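Local structure of redox-sensing transcriptional repressor Rex (Thermoanaerobacter ethanolicus, 3WG9) at residues V202-R205 and L206-E210. The protein probably represses transcription as a DNA-binding homodimer that responds to changes in the cellular NADH/NAD(+) redox state. Residues are numbered along the deposited sequence; the frame is centred on the assembly and turned at random.
Sequences VSYR and LNEEE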
ATOM      1  N   VAL B 202      -6.102   6.221  -9.132  1.00 30.58           N
ATOM      2  CA  VAL B 202      -6.828   7.465  -9.127  1.00 29.33           C
ATOM      3  C   VAL B 202      -6.662   8.055 -10.563  1.00 32.21           C
ATOM      4  O   VAL B 202      -7.616   8.564 -11.132  1.00 33.51           O
ATOM      5  CB  VAL B 202      -6.238   8.442  -8.069  1.00 30.41           C
ATOM      6  CG1 VAL B 202      -6.859   9.849  -8.185  1.00 29.70           C
ATOM      7  CG2 VAL B 202      -6.365   7.817  -6.671  1.00 30.96           C
ATOM      8  N   SER B 203      -5.469   8.028 -11.144  1.00 32.55           N
ATOM      9  CA  SER B 203      -5.360   8.506 -12.531  1.00 35.13           C
ATOM     10  C   SER B 203      -6.297   7.686 -13.445  1.00 36.87           C
ATOM     11  O   SER B 203      -6.912   8.226 -14.394  1.00 39.47           O
ATOM     12  CB  SER B 203      -3.916   8.490 -13.020  1.00 34.02           C
ATOM     13  OG  SER B 203      -3.258   7.299 -12.626  1.00 35.43           O
ATOM     14  N   TYR B 204      -6.385   6.385 -13.176  1.00 36.31           N
ATOM     15  CA  TYR B 204      -7.229   5.544 -14.007  1.00 36.61           C
ATOM     16  C   TYR B 204      -8.676   5.994 -13.955  1.00 38.18           C
ATOM     17  O   TYR B 204      -9.335   6.196 -15.010  1.00 39.08           O
ATOM     18  CB  TYR B 204      -7.072   4.067 -13.677  1.00 34.84           C
ATOM     19  CG  TYR B 204      -8.077   3.247 -14.470  1.00 38.07           C
ATOM     20  CD1 TYR B 204      -7.684   2.453 -15.540  1.00 36.84           C
ATOM     21  CD2 TYR B 204      -9.409   3.250 -14.114  1.00 35.20           C
ATOM     22  CE1 TYR B 204      -8.644   1.699 -16.270  1.00 38.18           C
ATOM     23  CE2 TYR B 204     -10.362   2.527 -14.823  1.00 39.25           C
ATOM     24  CZ  TYR B 204      -9.970   1.743 -15.882  1.00 40.84           C
ATOM     25  OH  TYR B 204     -10.952   1.004 -16.542  1.00 46.43           O
ATOM     26  N   ARG B 205      -9.142   6.288 -12.745  1.00 36.89           N
ATOM     27  CA  ARG B 205     -10.545   6.614 -12.567  1.00 36.95           C
ATOM     28  C   ARG B 205     -10.920   8.005 -13.007  1.00 39.45           C
ATOM     29  O   ARG B 205     -12.058   8.211 -13.466  1.00 38.67           O
ATOM     30  CB  ARG B 205     -10.981   6.402 -11.114  1.00 35.95           C
ATOM     31  CG  ARG B 205     -11.099   4.931 -10.777  1.00 35.64           C
ATOM     32  CD  ARG B 205     -11.470   4.757  -9.299  1.00 35.99           C
ATOM     33  NE  ARG B 205     -10.237   4.577  -8.537  1.00 37.94           N
ATOM     34  CZ  ARG B 205     -10.234   4.385  -7.222  1.00 40.76           C
ATOM     35  NH1 ARG B 205     -11.410   4.355  -6.578  1.00 36.50           N
ATOM     36  NH2 ARG B 205      -9.097   4.193  -6.570  1.00 33.13           N
ATOM     37  N   LEU B 206      -9.980   8.953 -12.912  1.00 39.01           N
ATOM     38  CA  LEU B 206     -10.179  10.282 -13.483  1.00 42.21           C
ATOM     39  C   LEU B 206     -10.337  10.247 -15.007  1.00 44.15           C
ATOM     40  O   LEU B 206     -10.901  11.162 -15.595  1.00 46.58           O
ATOM     41  CB  LEU B 206      -8.989  11.211 -13.138  1.00 42.37           C
ATOM     42  CG  LEU B 206      -8.958  11.714 -11.684  1.00 43.27           C
ATOM     43  CD1 LEU B 206      -7.618  12.323 -11.332  1.00 43.63           C
ATOM     44  CD2 LEU B 206     -10.071  12.685 -11.382  1.00 42.74           C
ATOM     45  N   ASN B 207      -9.842   9.201 -15.658  1.00 46.04           N
ATOM     46  CA  ASN B 207      -9.862   9.142 -17.130  1.00 47.77           C
ATOM     47  C   ASN B 207     -10.708   8.079 -17.724  1.00 46.90           C
ATOM     48  O   ASN B 207     -10.800   7.983 -18.962  1.00 48.93           O
ATOM     49  CB  ASN B 207      -8.442   8.968 -17.683  1.00 47.85           C
ATOM     50  CG  ASN B 207      -7.660  10.212 -17.536  1.00 51.79           C
ATOM     51  OD1 ASN B 207      -7.964  11.225 -18.161  1.00 57.22           O
ATOM     52  ND2 ASN B 207      -6.705  10.190 -16.619  1.00 49.86           N
ATOM     53  N   GLU B 208     -11.326   7.275 -16.881  1.00 44.94           N
ATOM     54  CA  GLU B 208     -12.005   6.119 -17.414  1.00 46.01           C
ATOM     55  C   GLU B 208     -13.098   6.491 -18.443  1.00 50.30           C
ATOM     56  O   GLU B 208     -13.197   5.843 -19.505  1.00 49.84           O
ATOM     57  CB  GLU B 208     -12.633   5.273 -16.327  1.00 45.08           C
ATOM     58  CG  GLU B 208     -13.136   3.939 -16.895  1.00 44.89           C
ATOM     59  CD  GLU B 208     -13.741   3.002 -15.856  1.00 44.71           C
ATOM     60  OE1 GLU B 208     -14.587   3.455 -15.084  1.00 48.80           O
ATOM     61  OE2 GLU B 208     -13.320   1.831 -15.784  1.00 46.71           O
ATOM     62  N   GLU B 209     -13.923   7.487 -18.124  1.00 50.94           N
ATOM     63  CA  GLU B 209     -15.090   7.717 -18.975  1.00 55.00           C
ATOM     64  C   GLU B 209     -14.589   8.218 -20.310  1.00 56.71           C
ATOM     65  O   GLU B 209     -15.050   7.766 -21.354  1.00 58.69           O
ATOM     66  CB  GLU B 209     -16.100   8.701 -18.367  1.00 56.23           C
ATOM     67  CG  GLU B 209     -15.441   9.975 -17.871  1.00 62.32           C
ATOM     68  CD  GLU B 209     -16.241  11.259 -18.133  1.00 70.36           C
ATOM     69  OE1 GLU B 209     -17.500  11.223 -18.088  1.00 71.55           O
ATOM     70  OE2 GLU B 209     -15.571  12.312 -18.347  1.00 72.50           O
ATOM     71  N   GLU B 210     -13.630   9.137 -20.283  1.00 57.85           N
ATOM     72  CA  GLU B 210     -12.931   9.489 -21.487  1.00 59.79           C
ATOM     73  C   GLU B 210     -12.441   8.259 -22.249  1.00 59.60           C
ATOM     74  O   GLU B 210     -12.715   8.114 -23.446  1.00 61.69           O
ATOM     75  CB  GLU B 210     -11.800  10.457 -21.185  1.00 61.84           C
ATOM     76  CG  GLU B 210     -11.397  11.315 -22.377  1.00 69.72           C
ATOM     77  CD  GLU B 210      -9.932  11.749 -22.343  1.00 78.62           C
ATOM     78  OE1 GLU B 210      -9.066  10.971 -21.858  1.00 82.52           O
ATOM     79  OE2 GLU B 210      -9.629  12.858 -22.846  1.00 82.27           O
TER
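The hydroxyl of Tyr204 donates a hydrogen bond to Glu208 one helical turn on, with OH and OE2 2.6 Å apart. OE2 sits at the ring edge, in the ring plane, and is met on its anti side, 22° out of the carboxylate plane; the two flat groups are turned 73° against each other. Both side chains run with CG anti to the backbone N (chi1 174° in Tyr204), which carries the tyrosine along the helix to the glutamate, whose CG packs 3.7 Å from Tyr204 CE2. The carboxylate also accepts Ile6 N at OE1 and Val7 N at OE2, both of the second subunit, so OE2 is gripped twice. A phenylalanine in place of Tyr204 would probably leave OE2 with Val7 N of the second subunit but without the hydroxyl, losing the link that ties ring edge to carboxylate.

Asn207 folds back over the preceding turn: its ND2 bonds Ser203 O at 3.0 Å, somewhat tilted from the carbonyl plane. From the backbone N of Asn207 the same oxygen receives just a weak bond; that N bonds better to Tyr204 O at 3.1 Å, an i to i+3 link that marks a local departure from alpha-helical bonding. Val202 and Leu206 lie side by side, CG1 to CD1 4.1 Å. Such i to i+4 pairing belongs to the C-terminal helix 195-214, which projects from the Rossmann domain to pack against the other subunit of the Rex dimer.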